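Local coordinates for protein ribose 5-phosphate isomerase RpiB (Thermoanaerobacter tengcongensis, PDB 4EGS) that probably removes phosphate from phosphotyrosine through this N-terminal low molecular weight phosphatase domain and, in the whole protein, probably also interconverts aldoses and ketoses, at residues A[40-45]-A[121-126]; A[47-52]-A[98-103]; A[53-58]-A[64-69]; A[82-87]-A[160-165]; A[113-118]-A[142-147]. All coordinates share one frame; numbering follows the deposited sequence.

Contact 1 of 5, residues A[40-45]-A[121-126]. With BCT (bicarbonate ion), chain C.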
# COMPACT_ATOMS: atom_id res chain seq x y z
N VAL A 40 14.14 4.38 10.13
CA VAL A 40 15.09 4.15 11.22
C VAL A 40 16.41 4.89 11.03
O VAL A 40 17.09 4.75 10.02
CB VAL A 40 15.35 2.65 11.45
CG1 VAL A 40 16.56 2.44 12.34
CG2 VAL A 40 14.12 1.99 12.05
N CYS A 41 16.75 5.69 12.04
CA CYS A 41 18.00 6.44 12.07
C CYS A 41 18.90 5.83 13.13
O CYS A 41 18.59 4.79 13.70
CB CYS A 41 17.71 7.89 12.46
SG CYS A 41 18.28 9.12 11.30
N THR A 42 20.02 6.49 13.39
CA THR A 42 20.85 6.14 14.54
C THR A 42 20.34 6.89 15.76
O THR A 42 20.11 6.30 16.81
CB THR A 42 22.33 6.47 14.31
OG1 THR A 42 22.90 5.53 13.40
CG2 THR A 42 23.10 6.41 15.63
N GLY A 43 20.15 8.20 15.62
CA GLY A 43 19.72 9.04 16.72
C GLY A 43 18.37 9.70 16.53
O GLY A 43 17.91 10.44 17.39
N ASN A 44 17.73 9.43 15.39
CA ASN A 44 16.41 9.97 15.07
C ASN A 44 16.35 11.50 15.19
O ASN A 44 15.46 12.05 15.84
CB ASN A 44 15.34 9.32 15.95
CG ASN A 44 13.94 9.57 15.44
OD1 ASN A 44 13.75 9.91 14.27
ND2 ASN A 44 12.95 9.42 16.31
N THR A 45 17.30 12.17 14.55
CA THR A 45 17.38 13.63 14.62
C THR A 45 17.43 14.25 13.22
O THR A 45 16.84 15.30 12.98
CB THR A 45 18.60 14.08 15.47
OG1 THR A 45 18.20 14.21 16.84
CG2 THR A 45 19.14 15.42 15.00
N PHE A 121 22.62 0.51 5.91
CA PHE A 121 22.72 -0.93 6.12
C PHE A 121 23.11 -1.23 7.56
O PHE A 121 22.84 -2.32 8.07
CB PHE A 121 23.75 -1.53 5.16
CG PHE A 121 23.27 -2.78 4.47
CD1 PHE A 121 22.25 -2.73 3.54
CD2 PHE A 121 23.86 -4.00 4.75
CE1 PHE A 121 21.82 -3.87 2.90
CE2 PHE A 121 23.43 -5.15 4.11
CZ PHE A 121 22.41 -5.09 3.19
N SER A 122 23.75 -0.27 8.21
CA SER A 122 24.13 -0.40 9.61
C SER A 122 22.90 -0.47 10.50
O SER A 122 22.82 -1.32 11.39
CB SER A 122 25.00 0.79 10.04
OG SER A 122 24.29 2.01 9.96
N HIS A 123 21.95 0.42 10.26
CA HIS A 123 20.71 0.45 11.03
C HIS A 123 19.91 -0.82 10.77
O HIS A 123 19.30 -1.38 11.68
CB HIS A 123 19.87 1.67 10.66
CG HIS A 123 20.63 2.96 10.68
ND1 HIS A 123 20.80 3.75 9.56
CD2 HIS A 123 21.27 3.60 11.69
CE1 HIS A 123 21.50 4.82 9.88
NE2 HIS A 123 21.80 4.75 11.17
N LYS A 124 19.92 -1.28 9.52
CA LYS A 124 19.23 -2.51 9.14
C LYS A 124 19.81 -3.72 9.87
O LYS A 124 19.07 -4.50 10.47
CB LYS A 124 19.31 -2.73 7.63
CG LYS A 124 18.80 -4.09 7.19
CD LYS A 124 19.08 -4.35 5.72
CE LYS A 124 18.69 -5.77 5.34
NZ LYS A 124 19.03 -6.07 3.92
N ARG A 125 21.13 -3.86 9.81
CA ARG A 125 21.81 -4.99 10.44
C ARG A 125 21.59 -5.02 11.95
O ARG A 125 21.32 -6.07 12.52
CB ARG A 125 23.30 -4.97 10.13
CG ARG A 125 24.08 -5.98 10.96
CD ARG A 125 25.46 -6.26 10.39
NE ARG A 125 26.03 -7.46 10.99
CZ ARG A 125 25.81 -8.70 10.55
NH1 ARG A 125 25.03 -8.89 9.50
NH2 ARG A 125 26.37 -9.73 11.16
N SER A 126 21.72 -3.86 12.59
CA SER A 126 21.52 -3.74 14.03
C SER A 126 20.15 -4.26 14.44
O SER A 126 20.01 -4.97 15.44
CB SER A 126 21.66 -2.28 14.47
OG SER A 126 21.33 -2.12 15.84
C BCT C . 21.62 10.32 12.29
O1 BCT C . 21.55 10.84 11.01
O2 BCT C . 21.68 8.94 12.32
O3 BCT C . 20.70 10.86 13.16
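The phosphatase P-loop, the CX5R turn that runs from Cys-41 to Arg-47, meets helix 121-130 where Thr-42 touches His-123. OG1 of Thr-42 lies in the plane of the imidazole, at its edge, and hydrogen-bonds NE2 of His-123 at 2.6 Å; either group could be the donor. The hydroxyl stands beside its own backbone N (chi1 -74°), and the two side chains cross at about a right angle. His-123 carries CG beside its backbone N (chi1 -50°), which sends the ring off the helix toward the end of strand 36-41. One face of the imidazole looks onto the backbone of Cys-41, whose CA stands 4.2 Å above the ring plane, over its centre. On the opposite face OG of Ser-122 lies 3.7 Å above that plane. CG1 of Val-40 packs at 3.8 Å from CB of His-123, the two side chains sliding past each other in opposite directions. The other nitrogen, ND1, makes a weak hydrogen bond with Ala-120 N, so both ring nitrogens have partners and the rotation of the ring is restrained; Arg-47 of the P-loop touches it as well. Cys-41 and Arg-47 are the predicted active-site residues of the loop, and Asp-153 the predicted proton donor nearby. A bicarbonate ion occupies the loop, consistent with a cradle built for phosphate: Thr-42 N donates to O2 of the ion at 3.1 Å, with an N-H...O angle of 150°, and SG of Cys-41 lies 3.5 Å from its O3.

Contact 2 of 5, residues A[47-52]-A[98-103]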
# COMPACT_ATOMS: atom_id res chain seq x y z
N ARG A 47 17.94 12.32 9.37
CA ARG A 47 17.32 11.69 8.20
C ARG A 47 15.91 11.17 8.45
O ARG A 47 14.98 11.48 7.70
CB ARG A 47 18.18 10.54 7.68
CG ARG A 47 19.68 10.73 7.82
CD ARG A 47 20.26 9.50 8.49
NE ARG A 47 21.59 9.15 8.00
CZ ARG A 47 22.44 8.38 8.67
NH1 ARG A 47 22.11 7.90 9.86
NH2 ARG A 47 23.63 8.10 8.15
N SER A 48 15.75 10.35 9.49
CA SER A 48 14.45 9.77 9.82
C SER A 48 13.33 10.79 10.02
O SER A 48 12.23 10.59 9.52
CB SER A 48 14.55 8.81 11.02
OG SER A 48 15.07 7.55 10.62
N PRO A 49 13.59 11.89 10.76
CA PRO A 49 12.54 12.91 10.83
C PRO A 49 12.26 13.53 9.46
O PRO A 49 11.12 13.87 9.16
CB PRO A 49 13.12 13.96 11.78
CG PRO A 49 14.11 13.22 12.60
CD PRO A 49 14.70 12.20 11.68
N MET A 50 13.31 13.67 8.65
CA MET A 50 13.17 14.22 7.31
C MET A 50 12.44 13.25 6.39
O MET A 50 11.50 13.63 5.69
CB MET A 50 14.54 14.57 6.71
CG MET A 50 15.16 15.83 7.29
SD MET A 50 16.91 16.03 6.86
CE MET A 50 16.79 16.41 5.11
N ALA A 51 12.87 11.99 6.41
CA ALA A 51 12.24 10.95 5.61
C ALA A 51 10.76 10.80 5.98
O ALA A 51 9.91 10.63 5.11
CB ALA A 51 12.96 9.62 5.78
N GLU A 52 10.48 10.87 7.28
CA GLU A 52 9.11 10.81 7.77
C GLU A 52 8.33 12.05 7.35
O GLU A 52 7.16 11.96 6.96
CB GLU A 52 9.10 10.70 9.29
CG GLU A 52 7.74 10.86 9.93
CD GLU A 52 7.82 11.10 11.42
OE1 GLU A 52 6.76 11.20 12.07
OE2 GLU A 52 8.96 11.18 11.95
N SER A 98 8.69 20.64 12.94
CA SER A 98 9.08 21.34 14.17
C SER A 98 8.64 20.60 15.43
O SER A 98 9.23 20.77 16.49
CB SER A 98 8.50 22.76 14.21
OG SER A 98 9.11 23.59 13.24
N ASP A 99 7.59 19.78 15.30
CA ASP A 99 7.04 19.08 16.45
C ASP A 99 7.62 17.67 16.65
O ASP A 99 7.11 16.91 17.47
CB ASP A 99 5.51 19.01 16.37
N HIS A 100 8.68 17.34 15.93
CA HIS A 100 9.33 16.04 16.10
C HIS A 100 10.22 16.02 17.34
O HIS A 100 10.83 17.03 17.70
CB HIS A 100 10.14 15.65 14.86
CG HIS A 100 10.88 14.36 15.01
ND1 HIS A 100 10.31 13.14 14.73
CD2 HIS A 100 12.14 14.10 15.42
CE1 HIS A 100 11.19 12.18 14.96
NE2 HIS A 100 12.31 12.74 15.38
N ARG A 101 10.27 14.87 17.99
CA ARG A 101 11.14 14.67 19.14
C ARG A 101 11.81 13.31 19.00
O ARG A 101 11.17 12.33 18.62
CB ARG A 101 10.34 14.75 20.44
CG ARG A 101 10.91 15.71 21.47
CD ARG A 101 10.12 17.01 21.54
NE ARG A 101 10.19 17.78 20.30
CZ ARG A 101 9.56 18.94 20.10
NH1 ARG A 101 8.81 19.46 21.06
NH2 ARG A 101 9.68 19.57 18.95
N ALA A 102 13.10 13.25 19.31
CA ALA A 102 13.86 12.01 19.15
C ALA A 102 13.33 10.89 20.04
O ALA A 102 13.14 11.08 21.24
CB ALA A 102 15.34 12.25 19.42
N LYS A 103 13.10 9.73 19.45
CA LYS A 103 12.63 8.57 20.19
C LYS A 103 13.56 7.38 19.94
O LYS A 103 13.89 7.09 18.79
CB LYS A 103 11.21 8.19 19.76
CG LYS A 103 10.28 9.37 19.51
CD LYS A 103 9.69 9.91 20.80
CE LYS A 103 8.70 11.02 20.50
NZ LYS A 103 7.99 11.50 21.72
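Pro-49 presses its ring methylenes onto one face of the His-100 imidazole. Its CB stands 3.7 Å above the ring plane, over the centre, while CG makes a CH-pi contact with the centroid, also at 3.7 Å and 29° off the normal. CG comes closest to a single atom at NE2 of His-100, 3.3 Å away, so CG leans toward the NE2-CD2 side of the ring. His-100 reaches the helix because its CG is trans to the backbone N (chi1 177°), which carries the imidazole straight out of an otherwise irregular loop. Segment 47-52 is the first part of helix 47-61, the helix that follows the CX5R P-loop; segment 98-103 is part of the connection between helices 83-93 and 108-112. NE2 of His-100 also hydrogen-bonds the carbonyl O of Asn-44, tying this connection to the P-loop. Glu-52, one turn on from Pro-49, stretches out fully and brings OE2 to 3.7 Å from ND1 of His-100. Carboxylate and imidazole planes stand 78° apart there, and the hydrogen bond of OE2 goes instead to Ser-70 OG on strand 67-72. The chain of Arg-101 curls back on the main chain so that its NE donates to the carbonyl O of His-100 at 2.8 Å, coming from above the carbonyl plane.

Contact 3 of 5, residues A[53-58]-A[64-69]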
# COMPACT_ATOMS: atom_id res chain seq x y z
N GLY A 53 8.98 13.20 7.43
CA GLY A 53 8.35 14.48 7.14
C GLY A 53 7.81 14.61 5.73
O GLY A 53 6.62 14.88 5.53
N ILE A 54 8.68 14.44 4.74
CA ILE A 54 8.27 14.64 3.35
C ILE A 54 7.43 13.48 2.81
O ILE A 54 6.66 13.66 1.86
CB ILE A 54 9.47 14.93 2.41
CG1 ILE A 54 9.91 13.68 1.64
CG2 ILE A 54 10.63 15.53 3.20
CD1 ILE A 54 10.80 12.75 2.42
N PHE A 55 7.56 12.30 3.41
CA PHE A 55 6.73 11.16 3.04
C PHE A 55 5.27 11.49 3.30
O PHE A 55 4.42 11.33 2.42
CB PHE A 55 7.12 9.90 3.81
CG PHE A 55 6.22 8.71 3.55
CD1 PHE A 55 6.49 7.84 2.51
CD2 PHE A 55 5.11 8.48 4.34
CE1 PHE A 55 5.67 6.75 2.27
CE2 PHE A 55 4.28 7.40 4.10
CZ PHE A 55 4.56 6.53 3.07
N ASN A 56 4.99 11.94 4.52
CA ASN A 56 3.64 12.34 4.89
C ASN A 56 3.13 13.47 4.01
O ASN A 56 2.01 13.41 3.52
CB ASN A 56 3.58 12.74 6.37
CG ASN A 56 3.70 11.55 7.30
OD1 ASN A 56 3.35 10.43 6.94
ND2 ASN A 56 4.20 11.79 8.51
N ALA A 57 3.98 14.47 3.79
CA ALA A 57 3.63 15.60 2.93
C ALA A 57 3.27 15.13 1.52
O ALA A 57 2.40 15.71 0.87
CB ALA A 57 4.77 16.60 2.88
N LYS A 58 3.94 14.09 1.05
CA LYS A 58 3.60 13.47 -0.22
C LYS A 58 2.37 12.59 -0.05
O LYS A 58 1.49 12.55 -0.91
CB LYS A 58 4.77 12.64 -0.76
CG LYS A 58 5.96 13.45 -1.24
CD LYS A 58 7.02 12.53 -1.84
CE LYS A 58 8.35 13.25 -2.04
NZ LYS A 58 8.27 14.31 -3.08
N LYS A 64 -3.45 9.00 0.11
CA LYS A 64 -2.88 7.70 0.42
C LYS A 64 -3.03 7.30 1.89
O LYS A 64 -2.78 8.09 2.79
CB LYS A 64 -1.40 7.64 0.01
CG LYS A 64 -0.89 6.23 -0.18
CD LYS A 64 0.48 6.21 -0.83
CE LYS A 64 0.73 4.89 -1.54
NZ LYS A 64 -0.25 4.68 -2.64
N ASP A 65 -3.43 6.05 2.10
CA ASP A 65 -3.64 5.51 3.44
C ASP A 65 -2.34 4.97 4.04
O ASP A 65 -2.31 3.87 4.58
CB ASP A 65 -4.70 4.41 3.41
CG ASP A 65 -6.06 4.93 2.99
OD1 ASP A 65 -7.05 4.18 3.12
OD2 ASP A 65 -6.14 6.10 2.54
N TRP A 66 -1.27 5.76 3.93
CA TRP A 66 0.01 5.41 4.52
C TRP A 66 0.48 6.52 5.46
O TRP A 66 0.23 7.70 5.22
CB TRP A 66 1.07 5.18 3.43
CG TRP A 66 1.01 3.83 2.79
CD1 TRP A 66 0.32 3.48 1.67
CD2 TRP A 66 1.69 2.64 3.23
NE1 TRP A 66 0.52 2.15 1.39
CE2 TRP A 66 1.35 1.61 2.33
CE3 TRP A 66 2.53 2.35 4.31
CZ2 TRP A 66 1.84 0.31 2.47
CZ3 TRP A 66 3.02 1.06 4.44
CH2 TRP A 66 2.66 0.06 3.53
N GLU A 67 1.15 6.13 6.54
CA GLU A 67 1.69 7.10 7.48
C GLU A 67 3.12 6.73 7.85
O GLU A 67 3.51 5.56 7.80
CB GLU A 67 0.83 7.19 8.74
CG GLU A 67 1.02 6.04 9.71
CD GLU A 67 0.03 6.09 10.86
OE1 GLU A 67 0.41 5.73 11.99
OE2 GLU A 67 -1.14 6.48 10.62
N ALA A 68 3.91 7.74 8.21
CA ALA A 68 5.32 7.53 8.52
C ALA A 68 5.63 7.81 9.99
O ALA A 68 5.08 8.73 10.58
CB ALA A 68 6.19 8.40 7.63
N LYS A 69 6.51 6.99 10.56
CA LYS A 69 7.01 7.23 11.90
C LYS A 69 8.53 7.04 11.92
O LYS A 69 9.09 6.41 11.02
CB LYS A 69 6.33 6.31 12.91
CG LYS A 69 5.68 7.03 14.09
CD LYS A 69 6.71 7.55 15.09
CE LYS A 69 6.99 9.04 14.91
NZ LYS A 69 8.16 9.49 15.73
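Phe-55 holds CG trans to its backbone N (chi1 175°), and Asn-56 turns its own CG beside the N (chi1 -72°); the two neighbouring side chains therefore leave helix 47-61 in different directions yet both land on the start of strand 67-72. CD2 of Phe-55 meets the methyl CB of Ala-68 at 3.5 Å. Farther along the ring, CZ reaches CB of Trp-66 at 3.8 Å, a carbon that sits at the ring edge, near its plane. The indole itself leads away from the helix, its NE1 making a weak hydrogen bond to Leu-180 O. Asn-56 supplies the polar link: its OD1 accepts from the backbone N of Ala-68 at 3.0 Å, with the N-H in the carbonyl plane and on a lone pair, though bent to 137° at the hydrogen. This is the second half of a beta-alpha-beta crossover, strand 36-41 to helix 47-61 to strand 67-72; the axes of 53-58 and 67-69 run nearly antiparallel, 7.6 Å apart at closest. Glu-67 and Lys-69 pair with Val-37 of strand 36-41, while Val-37 and Ile-177 of helix 159-179 also pack on Phe-55. Trp-66 touches Ser-34 of the second subunit. The sheet pairing of strand 67-72 thus runs through the residues flanking Ala-68, and the amide of Ala-68, between them, is taken up by the helix side chain; this directional bond helps fix the register of strand against helix, and the phenyl ring fills the apolar layer between them.

Contact 4 of 5, residues A[82-87]-A[160-165]; sequences SSEAVE and EVYKKT
Tyr-162 lays one ring face against CB of Glu-84, which stands 3.3 Å above the plane, over the centre; the CH-pi contact is only 8° off the ring normal. CG of Glu-84, beside the backbone N (chi1 -76°), lies 3.8 Å from CE1 of Tyr-162; the bend at chi2 then turns the carboxylate along the ring, its plane 20° from the ring's. CB of Ala-85 packs 4.0 Å from CE2 of Tyr-162. The phenol reaches Ser-82, whose OG gives a weak hydrogen bond to Tyr-162 OH at 3.4 Å. That same OG accepts weakly from Ala-85 N, also at 3.4 Å, because Ser-82 is the N-cap of helix 83-93; the hydroxyl is thus shared between the helix start and the tyrosine. Outward from here, Ser-82 is held to the P-loop by a backbone hydrogen bond with Thr-45, and Tyr-162 also touches Cys-46 and Pro-154. The side chain of Asp-153, the predicted proton donor, lies about 6 Å from that of Tyr-162. The arrangement is a helix N-terminus packed by an aromatic residue of helix 159-179, at the border of the phosphatase active-site loop.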
# COMPACT_ATOMS: atom_id res chain seq x y z
N SER A 82 17.16 18.25 13.99
CA SER A 82 18.18 19.30 13.86
C SER A 82 17.61 20.53 13.17
O SER A 82 16.74 20.41 12.30
CB SER A 82 19.41 18.78 13.12
OG SER A 82 19.09 18.36 11.81
N SER A 83 18.08 21.70 13.57
CA SER A 83 17.58 22.96 13.04
C SER A 83 17.83 23.09 11.54
O SER A 83 17.05 23.72 10.83
CB SER A 83 18.20 24.14 13.79
OG SER A 83 19.61 24.12 13.69
N GLU A 84 18.91 22.48 11.07
CA GLU A 84 19.20 22.47 9.64
C GLU A 84 18.16 21.65 8.89
O GLU A 84 17.63 22.08 7.87
CB GLU A 84 20.60 21.91 9.36
CG GLU A 84 21.74 22.87 9.66
CD GLU A 84 22.19 22.82 11.10
OE1 GLU A 84 23.09 23.61 11.47
OE2 GLU A 84 21.66 21.99 11.86
N ALA A 85 17.87 20.46 9.42
CA ALA A 85 16.84 19.59 8.85
C ALA A 85 15.49 20.29 8.86
O ALA A 85 14.72 20.19 7.90
CB ALA A 85 16.77 18.29 9.62
N VAL A 86 15.22 21.00 9.94
CA VAL A 86 13.96 21.73 10.10
C VAL A 86 13.87 22.90 9.12
O VAL A 86 12.78 23.22 8.63
CB VAL A 86 13.75 22.20 11.56
CG1 VAL A 86 13.60 23.71 11.65
CG2 VAL A 86 12.54 21.51 12.17
N GLU A 87 15.00 23.52 8.80
CA GLU A 87 15.00 24.67 7.90
C GLU A 87 15.13 24.25 6.43
O GLU A 87 14.56 24.89 5.56
CB GLU A 87 16.07 25.70 8.27
CG GLU A 87 17.51 25.28 8.01
CD GLU A 87 18.50 26.39 8.27
OE1 GLU A 87 18.29 27.51 7.75
OE2 GLU A 87 19.48 26.16 9.01
N GLU A 160 23.83 22.73 2.30
CA GLU A 160 23.84 22.09 0.99
C GLU A 160 23.86 20.57 1.10
O GLU A 160 23.26 19.87 0.28
CB GLU A 160 25.04 22.57 0.16
CG GLU A 160 24.76 23.82 -0.66
CD GLU A 160 23.79 23.56 -1.79
OE1 GLU A 160 23.69 22.39 -2.24
OE2 GLU A 160 23.13 24.52 -2.25
N VAL A 161 24.53 20.06 2.13
CA VAL A 161 24.57 18.63 2.39
C VAL A 161 23.21 18.16 2.89
O VAL A 161 22.71 17.11 2.48
CB VAL A 161 25.65 18.27 3.42
CG1 VAL A 161 25.79 16.76 3.55
CG2 VAL A 161 26.97 18.90 3.04
N TYR A 162 22.61 18.94 3.79
CA TYR A 162 21.25 18.69 4.25
C TYR A 162 20.30 18.77 3.07
O TYR A 162 19.33 18.02 2.99
CB TYR A 162 20.84 19.71 5.31
CG TYR A 162 21.22 19.34 6.73
CD1 TYR A 162 22.44 19.72 7.27
CD2 TYR A 162 20.34 18.61 7.53
CE1 TYR A 162 22.78 19.38 8.56
CE2 TYR A 162 20.68 18.27 8.82
CZ TYR A 162 21.90 18.66 9.34
OH TYR A 162 22.23 18.32 10.63
N LYS A 163 20.59 19.69 2.16
CA LYS A 163 19.77 19.89 0.97
C LYS A 163 19.87 18.68 0.04
O LYS A 163 18.85 18.19 -0.45
CB LYS A 163 20.21 21.15 0.23
CG LYS A 163 19.30 21.55 -0.93
CD LYS A 163 19.80 22.80 -1.64
CE LYS A 163 19.61 24.06 -0.81
NZ LYS A 163 20.67 24.28 0.22
N LYS A 164 21.09 18.21 -0.18
CA LYS A 164 21.33 17.05 -1.03
C LYS A 164 20.69 15.79 -0.45
O LYS A 164 20.15 14.97 -1.18
CB LYS A 164 22.84 16.84 -1.22
CG LYS A 164 23.22 15.62 -2.03
CD LYS A 164 22.77 15.75 -3.48
CE LYS A 164 23.45 16.92 -4.16
NZ LYS A 164 24.92 16.73 -4.29
N THR A 165 20.76 15.65 0.87
CA THR A 165 20.15 14.52 1.56
C THR A 165 18.63 14.58 1.47
O THR A 165 17.96 13.55 1.32
CB THR A 165 20.62 14.45 3.04
OG1 THR A 165 21.58 13.39 3.19
CG2 THR A 165 19.46 14.19 3.99

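Contact 5 of 5, residues A[113-118]-A[142-147]; sequences ADLVLA and KEFVGL
Phe-144 projects from a type I beta turn, Glu-143 to Gly-146, onto strand 115-118 of the central parallel sheet, where Leu-115 and Leu-117 receive it. The ring heads for the strand because CG is trans to the backbone N (chi1 -176°). CB, at the base of the side chain, meets CD2 of Leu-117 at 3.6 Å. CG of Phe-144 is still close to the same methyl, 3.9 Å from CD2 of Leu-117, and the two side chains cross at about a right angle. From CD1 outward the partner changes: CE1 of Phe-144 touches CD1 of Leu-115 at 3.7 Å. Leu-115 comes from the opposite direction, so its isopropyl end overlaps the outer part of the ring. Leu-176 of helix 159-179 also packs against both Phe-144 and Leu-117, so the ring packs on both the strand and that helix. The turn is pinned by Leu-147 N donating to Lys-142 O at 2.7 Å, while Glu-143 forms a salt bridge with Lys-124. At the tip, CZ of Phe-144 lies 3.9 Å from CD2 of Leu-115; that methyl stands over one ring face, 4.3 Å from the centroid and 24° off the normal, displaced toward the rim.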
# COMPACT_ATOMS: atom_id res chain seq x y z
N ALA A 113 4.52 -1.64 12.96
CA ALA A 113 5.00 -1.31 11.62
C ALA A 113 4.74 -2.42 10.61
O ALA A 113 5.10 -3.58 10.84
CB ALA A 113 6.48 -0.97 11.65
N ASP A 114 4.09 -2.07 9.50
CA ASP A 114 3.90 -3.01 8.40
C ASP A 114 5.21 -3.14 7.65
O ASP A 114 5.53 -4.19 7.09
CB ASP A 114 2.80 -2.52 7.46
CG ASP A 114 1.50 -2.23 8.17
OD1 ASP A 114 0.77 -3.20 8.49
OD2 ASP A 114 1.19 -1.05 8.40
N LEU A 115 5.97 -2.05 7.65
CA LEU A 115 7.24 -1.98 6.94
C LEU A 115 8.18 -1.04 7.69
O LEU A 115 7.77 0.04 8.12
CB LEU A 115 7.02 -1.46 5.52
CG LEU A 115 8.24 -0.94 4.75
CD1 LEU A 115 9.15 -2.08 4.33
CD2 LEU A 115 7.80 -0.12 3.54
N VAL A 116 9.43 -1.45 7.87
CA VAL A 116 10.42 -0.60 8.51
C VAL A 116 11.65 -0.40 7.63
O VAL A 116 12.32 -1.37 7.26
CB VAL A 116 10.80 -1.12 9.92
CG1 VAL A 116 11.01 -2.62 9.89
CG2 VAL A 116 12.04 -0.41 10.44
N LEU A 117 11.93 0.85 7.29
CA LEU A 117 13.04 1.17 6.39
C LEU A 117 14.17 1.91 7.09
O LEU A 117 13.97 2.96 7.71
CB LEU A 117 12.53 2.01 5.21
CG LEU A 117 11.66 1.27 4.19
CD1 LEU A 117 11.30 2.20 3.05
CD2 LEU A 117 12.37 0.03 3.68
N ALA A 118 15.38 1.35 6.99
CA ALA A 118 16.56 1.96 7.58
C ALA A 118 17.29 2.83 6.56
O ALA A 118 17.36 2.49 5.38
CB ALA A 118 17.49 0.89 8.12
N LYS A 142 17.29 2.15 0.41
CA LYS A 142 17.71 2.03 -0.98
C LYS A 142 17.38 0.66 -1.56
O LYS A 142 16.95 0.54 -2.71
CB LYS A 142 19.21 2.30 -1.11
CG LYS A 142 19.63 3.70 -0.68
CD LYS A 142 19.44 4.72 -1.79
CE LYS A 142 20.74 4.96 -2.55
NZ LYS A 142 21.83 5.36 -1.62
N GLU A 143 17.58 -0.38 -0.76
CA GLU A 143 17.38 -1.75 -1.23
C GLU A 143 15.91 -2.09 -1.45
O GLU A 143 15.59 -2.97 -2.25
CB GLU A 143 18.01 -2.76 -0.26
CG GLU A 143 17.05 -3.33 0.76
CD GLU A 143 17.70 -4.34 1.69
OE1 GLU A 143 17.08 -4.70 2.71
OE2 GLU A 143 18.83 -4.78 1.39
N PHE A 144 15.02 -1.39 -0.76
CA PHE A 144 13.59 -1.65 -0.90
C PHE A 144 13.08 -1.16 -2.25
O PHE A 144 12.15 -1.74 -2.82
CB PHE A 144 12.80 -0.99 0.23
CG PHE A 144 11.33 -1.29 0.20
CD1 PHE A 144 10.84 -2.46 0.77
CD2 PHE A 144 10.43 -0.42 -0.39
CE1 PHE A 144 9.49 -2.75 0.74
CE2 PHE A 144 9.08 -0.70 -0.42
CZ PHE A 144 8.61 -1.86 0.15
N VAL A 145 13.70 -0.10 -2.77
CA VAL A 145 13.32 0.42 -4.08
C VAL A 145 14.24 -0.12 -5.17
O VAL A 145 14.30 0.43 -6.27
CB VAL A 145 13.31 1.97 -4.09
CG1 VAL A 145 12.26 2.50 -3.13
CG2 VAL A 145 14.69 2.52 -3.75
N GLY A 146 14.95 -1.20 -4.86
CA GLY A 146 15.77 -1.89 -5.84
C GLY A 146 17.17 -1.34 -6.01
O GLY A 146 17.93 -1.82 -6.85
N LEU A 147 17.53 -0.33 -5.22
CA LEU A 147 18.85 0.28 -5.31
C LEU A 147 19.81 -0.29 -4.27
O LEU A 147 19.50 -1.26 -3.58
CB LEU A 147 18.76 1.80 -5.15
CG LEU A 147 18.06 2.58 -6.27
CD1 LEU A 147 18.11 4.07 -5.99
CD2 LEU A 147 18.68 2.25 -7.61

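In the fold
All five contacts lie in the phosphatase domain, around one four-stranded parallel sheet. Contacts 2 and 3 share helix 47-61, their centres about 12 Å apart, and both nest inside the loop closed by contact 1. Contacts 1, 3 and 5 reach the sheet; contacts 1 and 5, with centres about 12 Å apart, are joined by the Lys-124 to Glu-143 salt bridge and by pairing of strands 36-41 and 115-118. Contact 4, its centre about 22 Å from that of contact 5, alternates with contacts 1 and 2 in sequence and touches both. Contact 1 holds most of the P-loop and contacts 2 and 4 touch it, whereas contacts 3 and 5 pack a helix and a turn on the sheet.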